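Nicotinate-nucleotide diphosphorylase (Carboxylating) (PDB 5HUO) catalyses the conversion of quinolinate and 5-phospho-alpha-D-ribose 1-diphosphate to nicotinate ribonucleotide, carbon dioxide and diphosphate, a step of NAD(+) biosynthesis. Local coordinates at residues D40-A45 and L133-H138; S144-Y149 and Y176-G181; Y184-N189 and I287-S292. All blocks are in the same frame, centred on the assembly; numbering follows the deposited sequence.

Interaction 1 (D40-A45 and L133-H138)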
ATOM      1  N   ASP A  40      -7.012   8.663  -1.528  1.00100.72           N
ATOM      2  CA  ASP A  40      -6.587   7.294  -1.875  1.00101.36           C
ATOM      3  C   ASP A  40      -7.629   6.557  -2.641  1.00 99.44           C
ATOM      4  O   ASP A  40      -7.312   5.844  -3.587  1.00 99.55           O
ATOM      5  CB  ASP A  40      -6.194   6.494  -0.666  1.00104.39           C
ATOM      6  CG  ASP A  40      -4.846   6.906  -0.117  1.00109.75           C
ATOM      7  OD1 ASP A  40      -3.954   7.356  -0.902  1.00113.00           O
ATOM      8  OD2 ASP A  40      -4.679   6.829   1.126  1.00114.18           O
ATOM      9  N   THR A  41      -8.880   6.771  -2.264  1.00 97.94           N
ATOM     10  CA  THR A  41     -10.048   6.144  -2.919  1.00 96.45           C
ATOM     11  C   THR A  41     -10.229   6.628  -4.349  1.00 95.31           C
ATOM     12  O   THR A  41     -10.448   5.832  -5.274  1.00 94.94           O
ATOM     13  CB  THR A  41     -11.347   6.484  -2.157  1.00 95.56           C
ATOM     14  OG1 THR A  41     -11.267   6.028  -0.832  1.00 96.65           O
ATOM     15  CG2 THR A  41     -12.508   5.868  -2.777  1.00 94.68           C
ATOM     16  N   LEU A  42     -10.112   7.938  -4.546  1.00 95.09           N
ATOM     17  CA  LEU A  42     -10.233   8.514  -5.908  1.00 94.44           C
ATOM     18  C   LEU A  42      -9.085   8.109  -6.837  1.00 95.18           C
ATOM     19  O   LEU A  42      -9.296   7.766  -7.980  1.00 94.54           O
ATOM     20  CB  LEU A  42     -10.320  10.024  -5.879  1.00 94.71           C
ATOM     21  CG  LEU A  42     -11.378  10.735  -5.020  1.00 94.40           C
ATOM     22  CD1 LEU A  42     -11.656  12.103  -5.575  1.00 94.87           C
ATOM     23  CD2 LEU A  42     -12.645   9.993  -4.893  1.00 93.34           C
ATOM     24  N   LYS A  43      -7.873   8.078  -6.297  1.00 96.82           N
ATOM     25  CA  LYS A  43      -6.758   7.572  -7.063  1.00 98.34           C
ATOM     26  C   LYS A  43      -7.027   6.144  -7.532  1.00 97.57           C
ATOM     27  O   LYS A  43      -6.760   5.792  -8.677  1.00 97.48           O
ATOM     28  CB  LYS A  43      -5.473   7.615  -6.280  1.00102.89           C
ATOM     29  CG  LYS A  43      -4.929   9.014  -6.212  1.00106.80           C
ATOM     30  CD  LYS A  43      -3.496   9.007  -5.692  1.00112.97           C
ATOM     31  CE  LYS A  43      -3.347   9.820  -4.434  1.00115.88           C
ATOM     32  NZ  LYS A  43      -1.918  10.184  -4.286  1.00122.24           N
ATOM     33  N   ALA A  44      -7.480   5.308  -6.612  1.00 97.73           N
ATOM     34  CA  ALA A  44      -7.703   3.925  -6.934  1.00 98.02           C
ATOM     35  C   ALA A  44      -8.693   3.841  -8.067  1.00 96.32           C
ATOM     36  O   ALA A  44      -8.594   2.985  -8.958  1.00 96.59           O
ATOM     37  CB  ALA A  44      -8.176   3.164  -5.708  1.00 98.76           C
ATOM     38  N   ALA A  45      -9.670   4.712  -7.993  1.00 94.89           N
ATOM     39  CA  ALA A  45     -10.755   4.707  -8.961  1.00 93.65           C
ATOM     40  C   ALA A  45     -10.262   5.105 -10.350  1.00 93.38           C
ATOM     41  O   ALA A  45     -10.728   4.562 -11.366  1.00 93.01           O
ATOM     42  CB  ALA A  45     -11.906   5.620  -8.508  1.00 92.74           C
ATOM     43  N   LEU A 133     -18.024  11.619 -12.533  1.00 90.15           N
ATOM     44  CA  LEU A 133     -19.495  11.483 -12.562  1.00 89.59           C
ATOM     45  C   LEU A 133     -20.013  10.319 -11.749  1.00 89.20           C
ATOM     46  O   LEU A 133     -21.008  10.408 -11.074  1.00 88.70           O
ATOM     47  CB  LEU A 133     -19.985  11.343 -14.002  1.00 89.99           C
ATOM     48  CG  LEU A 133     -19.972  12.620 -14.861  1.00 90.35           C
ATOM     49  CD1 LEU A 133     -20.271  12.262 -16.290  1.00 90.91           C
ATOM     50  CD2 LEU A 133     -20.962  13.669 -14.371  1.00 89.89           C
ATOM     51  N   ASN A 134     -19.326   9.212 -11.832  1.00 89.57           N
ATOM     52  CA  ASN A 134     -19.692   8.039 -11.052  1.00 89.35           C
ATOM     53  C   ASN A 134     -19.780   8.370  -9.569  1.00 88.84           C
ATOM     54  O   ASN A 134     -20.735   7.979  -8.900  1.00 88.46           O
ATOM     55  CB  ASN A 134     -18.712   6.892 -11.284  1.00 90.02           C
ATOM     56  CG  ASN A 134     -18.929   6.190 -12.627  1.00 90.61           C
ATOM     57  OD1 ASN A 134     -19.876   6.472 -13.333  1.00 90.46           O
ATOM     58  ND2 ASN A 134     -18.057   5.265 -12.971  1.00 91.38           N
ATOM     59  N   PHE A 135     -18.826   9.140  -9.048  1.00 88.93           N
ATOM     60  CA  PHE A 135     -18.925   9.569  -7.646  1.00 88.55           C
ATOM     61  C   PHE A 135     -20.135  10.462  -7.474  1.00 88.08           C
ATOM     62  O   PHE A 135     -20.989  10.194  -6.681  1.00 87.75           O
ATOM     63  CB  PHE A 135     -17.668  10.266  -7.159  1.00 88.90           C
ATOM     64  CG  PHE A 135     -16.587   9.318  -6.706  1.00 89.40           C
ATOM     65  CD1 PHE A 135     -16.634   8.743  -5.485  1.00 89.26           C
ATOM     66  CD2 PHE A 135     -15.510   8.983  -7.568  1.00 90.16           C
ATOM     67  CE1 PHE A 135     -15.676   7.839  -5.098  1.00 89.83           C
ATOM     68  CE2 PHE A 135     -14.534   8.093  -7.167  1.00 90.79           C
ATOM     69  CZ  PHE A 135     -14.623   7.521  -5.921  1.00 90.61           C
ATOM     70  N   LEU A 136     -20.203  11.506  -8.269  1.00 88.18           N
ATOM     71  CA  LEU A 136     -21.266  12.522  -8.150  1.00 87.93           C
ATOM     72  C   LEU A 136     -22.663  11.954  -8.289  1.00 87.70           C
ATOM     73  O   LEU A 136     -23.562  12.263  -7.524  1.00 87.50           O
ATOM     74  CB  LEU A 136     -21.078  13.599  -9.166  1.00 88.24           C
ATOM     75  CG  LEU A 136     -21.998  14.814  -8.973  1.00 88.17           C
ATOM     76  CD1 LEU A 136     -21.550  15.648  -7.803  1.00 88.18           C
ATOM     77  CD2 LEU A 136     -22.031  15.650 -10.240  1.00 88.57           C
ATOM     78  N   GLN A 137     -22.837  11.066  -9.241  1.00 87.86           N
ATOM     79  CA  GLN A 137     -24.148  10.451  -9.487  1.00 87.81           C
ATOM     80  C   GLN A 137     -24.557   9.628  -8.308  1.00 87.60           C
ATOM     81  O   GLN A 137     -25.692   9.681  -7.863  1.00 87.54           O
ATOM     82  CB  GLN A 137     -24.137   9.622 -10.736  1.00 88.16           C
ATOM     83  CG  GLN A 137     -24.230  10.491 -11.978  1.00 88.47           C
ATOM     84  CD  GLN A 137     -24.211   9.714 -13.240  1.00 88.96           C
ATOM     85  OE1 GLN A 137     -23.977   8.488 -13.224  1.00 89.11           O
ATOM     86  NE2 GLN A 137     -24.361  10.391 -14.357  1.00 89.32           N
ATOM     87  N   HIS A 138     -23.622   8.879  -7.787  1.00 87.62           N
ATOM     88  CA  HIS A 138     -23.919   7.908  -6.692  1.00 87.55           C
ATOM     89  C   HIS A 138     -24.300   8.653  -5.395  1.00 87.32           C
ATOM     90  O   HIS A 138     -25.312   8.331  -4.747  1.00 87.32           O
ATOM     91  CB  HIS A 138     -22.690   7.014  -6.455  1.00 87.78           C
ATOM     92  CG  HIS A 138     -22.837   6.022  -5.356  1.00 87.82           C
ATOM     93  ND1 HIS A 138     -23.594   4.889  -5.479  1.00 88.03           N
ATOM     94  CD2 HIS A 138     -22.301   5.964  -4.109  1.00 87.81           C
ATOM     95  CE1 HIS A 138     -23.537   4.175  -4.359  1.00 88.14           C
ATOM     96  NE2 HIS A 138     -22.759   4.810  -3.504  1.00 88.01           N
TER
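Phe135 reaches from the long helix 122-153, here in the N-terminal family region, to the first modelled helix, 35-49, where Thr41, Leu42 and Ala45 receive its ring. The first kind is CH-pi. Leu42 CD2 lies over one face of the ring, 3.6 Å from the Phe135 centroid and 24° off the ring normal. It is shifted toward the rim, on the CZ and CE2 side. The second kind is apolar packing round the edge. Ala45 CB approaches Phe135 CE2 near the ring plane, at 3.8 Å. Thr41 turns its methyl to the same end of the ring, with CG2 at 4.1 Å from Phe135 CZ. The first torsion of Phe135 (chi1 -83°) sets CG anti to the carbonyl carbon, and the ring extends outward from its helix. This single ring spans a wide gap: the axes of the two segments come no closer than 12.1 Å, with 123° between their directions.

Helix 82-92 adds Val88 and Leu91 against Leu42, and Val84 against Phe135. Pro168 of the second subunit also packs on Phe135. No hydrogen bond crosses between the segments. The join is thus held by shape and burial of apolar groups, with one aromatic ring filling most of the interface.

Interaction 2 (S144-Y149 and Y176-G181)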
ATOM      1  N   SER A 144     -30.502  12.558  -2.478  1.00 88.52           N
ATOM      2  CA  SER A 144     -31.852  12.708  -3.028  1.00 89.06           C
ATOM      3  C   SER A 144     -32.830  11.769  -2.308  1.00 89.50           C
ATOM      4  O   SER A 144     -33.924  12.153  -1.854  1.00 90.21           O
ATOM      5  CB  SER A 144     -31.849  12.430  -4.503  1.00 88.94           C
ATOM      6  OG  SER A 144     -31.147  13.434  -5.240  1.00 88.75           O
ATOM      7  N   MET A 145     -32.431  10.516  -2.222  1.00 89.22           N
ATOM      8  CA  MET A 145     -33.308   9.506  -1.625  1.00 89.72           C
ATOM      9  C   MET A 145     -33.548   9.787  -0.134  1.00 90.10           C
ATOM     10  O   MET A 145     -34.667   9.649   0.348  1.00 90.87           O
ATOM     11  CB  MET A 145     -32.748   8.104  -1.829  1.00 89.44           C
ATOM     12  CG  MET A 145     -33.758   7.025  -1.508  1.00 90.10           C
ATOM     13  SD  MET A 145     -32.936   5.460  -1.745  1.00 89.85           S
ATOM     14  CE  MET A 145     -34.211   4.298  -1.168  1.00 90.83           C
ATOM     15  N   THR A 146     -32.478  10.143   0.563  1.00 89.68           N
ATOM     16  CA  THR A 146     -32.561  10.528   1.979  1.00 90.08           C
ATOM     17  C   THR A 146     -33.535  11.706   2.168  1.00 90.78           C
ATOM     18  O   THR A 146     -34.467  11.641   2.961  1.00 91.60           O
ATOM     19  CB  THR A 146     -31.195  10.919   2.525  1.00 89.59           C
ATOM     20  OG1 THR A 146     -30.318   9.801   2.416  1.00 89.14           O
ATOM     21  CG2 THR A 146     -31.299  11.340   3.984  1.00 90.14           C
ATOM     22  N   ALA A 147     -33.362  12.725   1.341  1.00 90.60           N
ATOM     23  CA  ALA A 147     -34.265  13.876   1.312  1.00 91.36           C
ATOM     24  C   ALA A 147     -35.700  13.488   1.085  1.00 92.19           C
ATOM     25  O   ALA A 147     -36.599  14.003   1.742  1.00 93.18           O
ATOM     26  CB  ALA A 147     -33.853  14.874   0.262  1.00 91.08           C
ATOM     27  N   ALA A 148     -35.910  12.565   0.168  1.00 91.95           N
ATOM     28  CA  ALA A 148     -37.265  12.075  -0.147  1.00 92.83           C
ATOM     29  C   ALA A 148     -37.901  11.366   1.067  1.00 93.56           C
ATOM     30  O   ALA A 148     -39.101  11.498   1.323  1.00 94.71           O
ATOM     31  CB  ALA A 148     -37.225  11.145  -1.337  1.00 92.45           C
ATOM     32  N   TYR A 149     -37.111  10.555   1.756  1.00 93.03           N
ATOM     33  CA  TYR A 149     -37.594   9.852   2.931  1.00 93.74           C
ATOM     34  C   TYR A 149     -37.996  10.832   4.018  1.00 94.55           C
ATOM     35  O   TYR A 149     -39.014  10.677   4.675  1.00 95.71           O
ATOM     36  CB  TYR A 149     -36.519   8.912   3.480  1.00 93.02           C
ATOM     37  CG  TYR A 149     -36.519   7.491   2.878  1.00 92.84           C
ATOM     38  CD1 TYR A 149     -36.601   7.295   1.528  1.00 92.52           C
ATOM     39  CD2 TYR A 149     -36.413   6.358   3.689  1.00 93.09           C
ATOM     40  CE1 TYR A 149     -36.558   6.025   1.007  1.00 92.48           C
ATOM     41  CE2 TYR A 149     -36.384   5.096   3.160  1.00 93.06           C
ATOM     42  CZ  TYR A 149     -36.468   4.938   1.826  1.00 92.76           C
ATOM     43  OH  TYR A 149     -36.444   3.676   1.273  1.00 92.85           O
ATOM     44  N   TYR A 176     -21.811  10.538   4.271  1.00 88.45           N
ATOM     45  CA  TYR A 176     -21.771  11.970   4.046  1.00 88.47           C
ATOM     46  C   TYR A 176     -23.038  12.354   3.263  1.00 88.21           C
ATOM     47  O   TYR A 176     -23.715  13.325   3.619  1.00 88.44           O
ATOM     48  CB  TYR A 176     -20.478  12.381   3.298  1.00 88.49           C
ATOM     49  CG  TYR A 176     -20.491  13.786   2.731  1.00 88.53           C
ATOM     50  CD1 TYR A 176     -20.412  14.905   3.563  1.00 88.96           C
ATOM     51  CD2 TYR A 176     -20.648  14.000   1.351  1.00 88.24           C
ATOM     52  CE1 TYR A 176     -20.475  16.196   3.044  1.00 89.11           C
ATOM     53  CE2 TYR A 176     -20.654  15.286   0.838  1.00 88.39           C
ATOM     54  CZ  TYR A 176     -20.596  16.383   1.707  1.00 88.83           C
ATOM     55  OH  TYR A 176     -20.687  17.642   1.210  1.00 89.08           O
ATOM     56  N   ALA A 177     -23.305  11.634   2.181  1.00 87.88           N
ATOM     57  CA  ALA A 177     -24.457  11.902   1.328  1.00 87.73           C
ATOM     58  C   ALA A 177     -25.786  11.869   2.072  1.00 88.01           C
ATOM     59  O   ALA A 177     -26.677  12.685   1.817  1.00 88.17           O
ATOM     60  CB  ALA A 177     -24.530  10.876   0.219  1.00 87.47           C
ATOM     61  N   VAL A 178     -25.921  10.929   2.973  1.00 88.17           N
ATOM     62  CA  VAL A 178     -27.064  10.919   3.859  1.00 88.62           C
ATOM     63  C   VAL A 178     -27.182  12.236   4.693  1.00 89.06           C
ATOM     64  O   VAL A 178     -28.265  12.757   4.873  1.00 89.49           O
ATOM     65  CB  VAL A 178     -27.005   9.722   4.821  1.00 88.87           C
ATOM     66  CG1 VAL A 178     -28.078   9.836   5.915  1.00 89.53           C
ATOM     67  CG2 VAL A 178     -27.152   8.425   4.045  1.00 88.67           C
ATOM     68  N   ARG A 179     -26.094  12.740   5.249  1.00 89.11           N
ATOM     69  CA  ARG A 179     -26.162  13.996   6.026  1.00 89.64           C
ATOM     70  C   ARG A 179     -26.576  15.115   5.118  1.00 89.64           C
ATOM     71  O   ARG A 179     -27.421  15.916   5.441  1.00 90.18           O
ATOM     72  CB  ARG A 179     -24.837  14.383   6.640  1.00 89.78           C
ATOM     73  CG  ARG A 179     -24.427  13.446   7.733  1.00 90.02           C
ATOM     74  CD  ARG A 179     -25.144  13.777   9.045  1.00 92.20           C
ATOM     75  NE  ARG A 179     -24.542  14.900   9.771  1.00 96.47           N
ATOM     76  CZ  ARG A 179     -25.146  15.539  10.767  1.00102.77           C
ATOM     77  NH1 ARG A 179     -26.336  15.175  11.195  1.00105.64           N
ATOM     78  NH2 ARG A 179     -24.569  16.587  11.336  1.00109.97           N
ATOM     79  N   VAL A 180     -26.022  15.116   3.922  1.00 89.11           N
ATOM     80  CA  VAL A 180     -26.326  16.144   2.927  1.00 89.13           C
ATOM     81  C   VAL A 180     -27.814  16.168   2.614  1.00 89.38           C
ATOM     82  O   VAL A 180     -28.393  17.188   2.413  1.00 89.82           O
ATOM     83  CB  VAL A 180     -25.456  15.935   1.656  1.00 88.60           C
ATOM     84  CG1 VAL A 180     -25.851  16.925   0.560  1.00 88.70           C
ATOM     85  CG2 VAL A 180     -23.979  16.084   1.978  1.00 88.60           C
ATOM     86  N   GLY A 181     -28.426  15.016   2.557  1.00 89.23           N
ATOM     87  CA  GLY A 181     -29.833  14.904   2.177  1.00 89.58           C
ATOM     88  C   GLY A 181     -30.754  15.192   3.318  1.00 90.38           C
ATOM     89  O   GLY A 181     -32.001  14.977   3.212  1.00 90.90           O
TER
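Thr146 and Val178 face each other where helix 122-153 passes the C-terminal end of helix 171-180, and their side chains cross at about a right angle. Both branches of each take part. Thr146 CG2 is anti to its own backbone N (the OG1 torsion chi1 is -61°), and this methyl points at the end of the neighbouring helix. It lies 3.5 Å from Val178 O and 3.8 Å from Gly181 O. The hydroxyl meets the valine: Thr146 OG1 is 3.8 Å from Val178 CG2. The other valine methyl, CG1, meets Thr146 CG2 at 4.0 Å.

The hydroxyl does not bond across the contact. Thr146 OG1 is hydrogen-bonded to Ile142 O, one turn earlier in its own helix. That bond holds the hydroxyl against its own backbone and leaves the methyl to face the other helix. Ile142 also packs on Val178, and Leu295 of helix 294-297 covers Thr146.

Gly181 brings the two backbones together. It follows the last turn of helix 171-180, and Gly181 N still bonds to Ala177 O. With no side chain in between, Gly181 CA comes to 4.6 Å from Ala147 CA. Its carbonyl oxygen rests on Ala147, with Gly181 O 3.5 Å from Ala147 CB. Ala147 N is also near this oxygen, but the angle is poor and the pair is not a hydrogen bond.

The contact, within the C-terminal family region, joins a long helix to a shorter one by methyl groups and backbone atoms. Its chemistry is van der Waals packing on carbonyl oxygens, and the one hydroxyl involved is satisfied within its own helix. The close approach rests on Gly181, and Ala147 is the small residue its carbonyl lies against where the two backbones meet.

Interaction 3 (Y184-N189 and I287-S292). With SO4 (sulfate ion), chain J.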
ATOM      1  N   TYR A 184     -29.252  11.609   9.135  1.00 91.54           N
ATOM      2  CA  TYR A 184     -28.251  11.488  10.218  1.00 91.76           C
ATOM      3  C   TYR A 184     -27.506  10.170  10.141  1.00 91.36           C
ATOM      4  O   TYR A 184     -27.996   9.167   9.663  1.00 91.19           O
ATOM      5  CB  TYR A 184     -28.932  11.642  11.576  1.00 92.81           C
ATOM      6  CG  TYR A 184     -29.422  13.031  11.808  1.00 93.40           C
ATOM      7  CD1 TYR A 184     -30.613  13.475  11.233  1.00 93.68           C
ATOM      8  CD2 TYR A 184     -28.688  13.929  12.569  1.00 93.82           C
ATOM      9  CE1 TYR A 184     -31.024  14.773  11.377  1.00 94.32           C
ATOM     10  CE2 TYR A 184     -29.113  15.233  12.749  1.00 94.48           C
ATOM     11  CZ  TYR A 184     -30.273  15.647  12.151  1.00 94.72           C
ATOM     12  OH  TYR A 184     -30.708  16.926  12.359  1.00 95.54           O
ATOM     13  N   ASN A 185     -26.336  10.176  10.767  1.00 91.42           N
ATOM     14  CA  ASN A 185     -25.465   8.986  10.818  1.00 91.24           C
ATOM     15  C   ASN A 185     -25.605   8.159  12.067  1.00 91.98           C
ATOM     16  O   ASN A 185     -25.459   8.626  13.198  1.00 92.66           O
ATOM     17  CB  ASN A 185     -24.003   9.391  10.636  1.00 90.99           C
ATOM     18  CG  ASN A 185     -23.711   9.990   9.249  1.00 90.29           C
ATOM     19  OD1 ASN A 185     -24.346   9.626   8.246  1.00 89.84           O
ATOM     20  ND2 ASN A 185     -22.766  10.874   9.188  1.00 90.30           N
ATOM     21  N   HIS A 186     -25.767   6.875  11.839  1.00 91.93           N
ATOM     22  CA  HIS A 186     -25.686   5.907  12.920  1.00 92.66           C
ATOM     23  C   HIS A 186     -24.197   5.627  13.122  1.00 92.63           C
ATOM     24  O   HIS A 186     -23.359   6.150  12.404  1.00 92.10           O
ATOM     25  CB  HIS A 186     -26.473   4.649  12.517  1.00 92.72           C
ATOM     26  CG  HIS A 186     -27.071   3.918  13.670  1.00 93.70           C
ATOM     27  ND1 HIS A 186     -26.322   3.484  14.741  1.00 94.32           N
ATOM     28  CD2 HIS A 186     -28.352   3.592  13.950  1.00 94.31           C
ATOM     29  CE1 HIS A 186     -27.115   2.939  15.640  1.00 95.25           C
ATOM     30  NE2 HIS A 186     -28.355   3.002  15.189  1.00 95.27           N
ATOM     31  N   ARG A 187     -23.835   4.723  14.007  1.00 93.29           N
ATOM     32  CA  ARG A 187     -22.443   4.270  14.103  1.00 93.42           C
ATOM     33  C   ARG A 187     -21.870   3.868  12.778  1.00 92.72           C
ATOM     34  O   ARG A 187     -22.567   3.269  11.903  1.00 92.33           O
ATOM     35  CB  ARG A 187     -22.315   3.117  15.070  1.00 94.29           C
ATOM     36  CG  ARG A 187     -22.955   1.827  14.629  1.00 95.85           C
ATOM     37  CD  ARG A 187     -22.812   0.758  15.689  1.00 99.29           C
ATOM     38  NE  ARG A 187     -23.407  -0.499  15.225  1.00102.05           N
ATOM     39  CZ  ARG A 187     -23.057  -1.703  15.658  1.00105.79           C
ATOM     40  NH1 ARG A 187     -22.106  -1.842  16.566  1.00107.29           N
ATOM     41  NH2 ARG A 187     -23.653  -2.780  15.171  1.00108.95           N
ATOM     42  N   PHE A 188     -20.646   4.261  12.586  1.00 92.67           N
ATOM     43  CA  PHE A 188     -19.880   3.952  11.419  1.00 92.24           C
ATOM     44  C   PHE A 188     -19.458   2.502  11.315  1.00 92.67           C
ATOM     45  O   PHE A 188     -19.022   2.023  10.280  1.00 92.43           O
ATOM     46  CB  PHE A 188     -18.566   4.697  11.511  1.00 92.44           C
ATOM     47  CG  PHE A 188     -17.869   4.845  10.205  1.00 91.99           C
ATOM     48  CD1 PHE A 188     -18.300   5.749   9.270  1.00 91.27           C
ATOM     49  CD2 PHE A 188     -16.832   3.992   9.885  1.00 92.42           C
ATOM     50  CE1 PHE A 188     -17.666   5.826   8.058  1.00 90.97           C
ATOM     51  CE2 PHE A 188     -16.231   4.017   8.649  1.00 92.15           C
ATOM     52  CZ  PHE A 188     -16.632   4.954   7.736  1.00 91.42           C
ATOM     53  N   ASN A 189     -19.464   1.833  12.440  1.00 94.89           N
ATOM     54  CA  ASN A 189     -18.585   0.706  12.672  1.00 96.39           C
ATOM     55  C   ASN A 189     -19.056  -0.230  13.712  1.00 97.37           C
ATOM     56  O   ASN A 189     -19.803   0.155  14.565  1.00 96.86           O
ATOM     57  CB  ASN A 189     -17.314   1.283  13.250  1.00 98.36           C
ATOM     58  CG  ASN A 189     -16.167   0.897  12.475  1.00100.00           C
ATOM     59  OD1 ASN A 189     -16.282   0.026  11.672  1.00103.69           O
ATOM     60  ND2 ASN A 189     -15.061   1.548  12.662  1.00100.72           N
ATOM     61  N   ILE A 287     -41.021   8.958  19.193  1.00126.77           N
ATOM     62  CA  ILE A 287     -39.776   8.215  19.081  1.00118.82           C
ATOM     63  C   ILE A 287     -38.770   9.212  18.638  1.00112.23           C
ATOM     64  O   ILE A 287     -39.119  10.251  18.084  1.00110.74           O
ATOM     65  CB  ILE A 287     -39.856   7.051  18.084  1.00118.20           C
ATOM     66  CG1 ILE A 287     -40.112   7.551  16.664  1.00116.56           C
ATOM     67  CG2 ILE A 287     -40.963   6.110  18.490  1.00121.81           C
ATOM     68  CD1 ILE A 287     -40.017   6.452  15.631  1.00116.88           C
ATOM     69  N   ASP A 288     -37.517   8.873  18.845  1.00107.37           N
ATOM     70  CA  ASP A 288     -36.418   9.786  18.496  1.00103.32           C
ATOM     71  C   ASP A 288     -35.977   9.698  17.032  1.00 99.19           C
ATOM     72  O   ASP A 288     -35.706  10.721  16.407  1.00 95.60           O
ATOM     73  CB  ASP A 288     -35.251   9.572  19.419  1.00102.95           C
ATOM     74  CG  ASP A 288     -35.638   9.814  20.880  1.00105.31           C
ATOM     75  OD1 ASP A 288     -35.747  11.004  21.264  1.00103.97           O
ATOM     76  OD2 ASP A 288     -35.803   8.817  21.620  1.00106.05           O
ATOM     77  N   TYR A 289     -35.890   8.483  16.506  1.00 97.34           N
ATOM     78  CA  TYR A 289     -35.550   8.311  15.081  1.00 94.74           C
ATOM     79  C   TYR A 289     -35.962   6.967  14.456  1.00 95.70           C
ATOM     80  O   TYR A 289     -36.409   6.061  15.144  1.00 98.63           O
ATOM     81  CB  TYR A 289     -34.080   8.519  14.868  1.00 91.33           C
ATOM     82  CG  TYR A 289     -33.154   7.493  15.499  1.00 91.12           C
ATOM     83  CD1 TYR A 289     -32.818   7.564  16.839  1.00 91.32           C
ATOM     84  CD2 TYR A 289     -32.520   6.551  14.732  1.00 90.85           C
ATOM     85  CE1 TYR A 289     -31.884   6.699  17.383  1.00 90.61           C
ATOM     86  CE2 TYR A 289     -31.593   5.673  15.268  1.00 90.96           C
ATOM     87  CZ  TYR A 289     -31.278   5.743  16.607  1.00 90.03           C
ATOM     88  OH  TYR A 289     -30.368   4.845  17.152  1.00 88.77           O
ATOM     89  N   VAL A 290     -35.869   6.913  13.135  1.00 93.34           N
ATOM     90  CA  VAL A 290     -35.974   5.682  12.387  1.00 92.98           C
ATOM     91  C   VAL A 290     -34.741   5.481  11.537  1.00 91.41           C
ATOM     92  O   VAL A 290     -34.019   6.439  11.204  1.00 89.70           O
ATOM     93  CB  VAL A 290     -37.157   5.685  11.432  1.00 94.97           C
ATOM     94  CG1 VAL A 290     -38.430   5.871  12.216  1.00 97.64           C
ATOM     95  CG2 VAL A 290     -37.024   6.740  10.343  1.00 93.21           C
ATOM     96  N   SER A 291     -34.495   4.238  11.165  1.00 92.12           N
ATOM     97  CA  SER A 291     -33.302   3.902  10.318  1.00 90.98           C
ATOM     98  C   SER A 291     -33.695   3.067   9.120  1.00 92.16           C
ATOM     99  O   SER A 291     -34.588   2.203   9.211  1.00 94.30           O
ATOM    100  CB  SER A 291     -32.182   3.201  11.138  1.00 90.55           C
ATOM    101  OG  SER A 291     -32.600   1.900  11.584  1.00 92.42           O
ATOM    102  N   SER A 292     -32.969   3.271   8.043  1.00 91.16           N
ATOM    103  CA  SER A 292     -33.203   2.560   6.804  1.00 92.23           C
ATOM    104  C   SER A 292     -31.889   2.155   6.088  1.00 91.45           C
ATOM    105  O   SER A 292     -31.067   2.967   5.715  1.00 89.84           O
ATOM    106  CB  SER A 292     -34.039   3.417   5.864  1.00 92.51           C
ATOM    107  OG  SER A 292     -34.361   2.698   4.674  1.00 94.88           O
TER
HETATM  108  S   SO4 J 304     -26.261  -1.103  12.343  1.00104.88           S
HETATM  109  O1  SO4 J 304     -27.711  -0.791  12.448  1.00104.49           O
HETATM  110  O2  SO4 J 304     -25.501   0.145  12.092  1.00111.71           O
HETATM  111  O3  SO4 J 304     -25.668  -1.712  13.548  1.00 95.73           O
HETATM  112  O4  SO4 J 304     -26.146  -2.079  11.257  1.00 90.14           O
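Tyr289 of segment 287-292 turns its phenol end to the His186 ring. Asp288, just before the strand, makes a salt bridge to Arg267 and a hydrogen bond to Ile268 N. At Tyr289 the side chain projects toward segment 184-189, with CG between the backbone N and the carbonyl carbon (chi1 66°). Tyr289 OH is 3.4 Å from His186 NE2. His186 CD2 lies at the edge of the tyrosine ring, 4.1 Å from Tyr289 CE2. The two rings are oblique, with planes at 66° and centroids 5.9 Å apart. Phe220 of the fourth subunit meets the Tyr289 ring with its plane nearly parallel.

Strand 289-291 lies between strands 159-161 and 267-271 in a parallel sheet. This sheet belongs to the open alpha/beta barrel of quinolinate phosphoribosyltransferases. Segment 184-189 is a loop beside it that carries His186 and Arg187. There Arg187 N donates to His186 ND1 at 2.9 Å, close to the imidazole plane. This bond and the one from NE2 to Glu269 together hold the ring's rotation. Arg187, extended from CG to NE, grips a sulfate: NE and NH2 both donate to SO4 O3, at 3.1 and 2.8 Å, in the guanidinium plane. The ion probably comes from the crystallisation liquor. Its position is consistent with a pocket for an anionic substrate group.

Ser291 also points toward the loop. Its OG bonds to Glu269 OE1, while OE2 takes His186 NE2, so one acid links the strand to the loop histidine. At Ser292 the side chain caps a backbone N just past the segment, where the chain turns into a helix.

In the fold
Interactions 1 and 2 both use helix 122-153; their centres are about 18 Å apart and they do not touch. Interaction 1 is buried and purely apolar, set against helix 35-49. Interaction 2 is only partly buried, nearer the middle of the chain, and depends on backbone closeness against helix 171-180. Interaction 3 is buried too, but aromatic across the segments, with polar bonds round it. It lies at the parallel sheet of the C-terminal domain, and it alone holds a bound anion. It touches interaction 2: Arg179 packs on Tyr184 and Asn185, and Tyr149 packs on Ser292. Interactions 1 and 3 stand apart, yet both reach the second subunit.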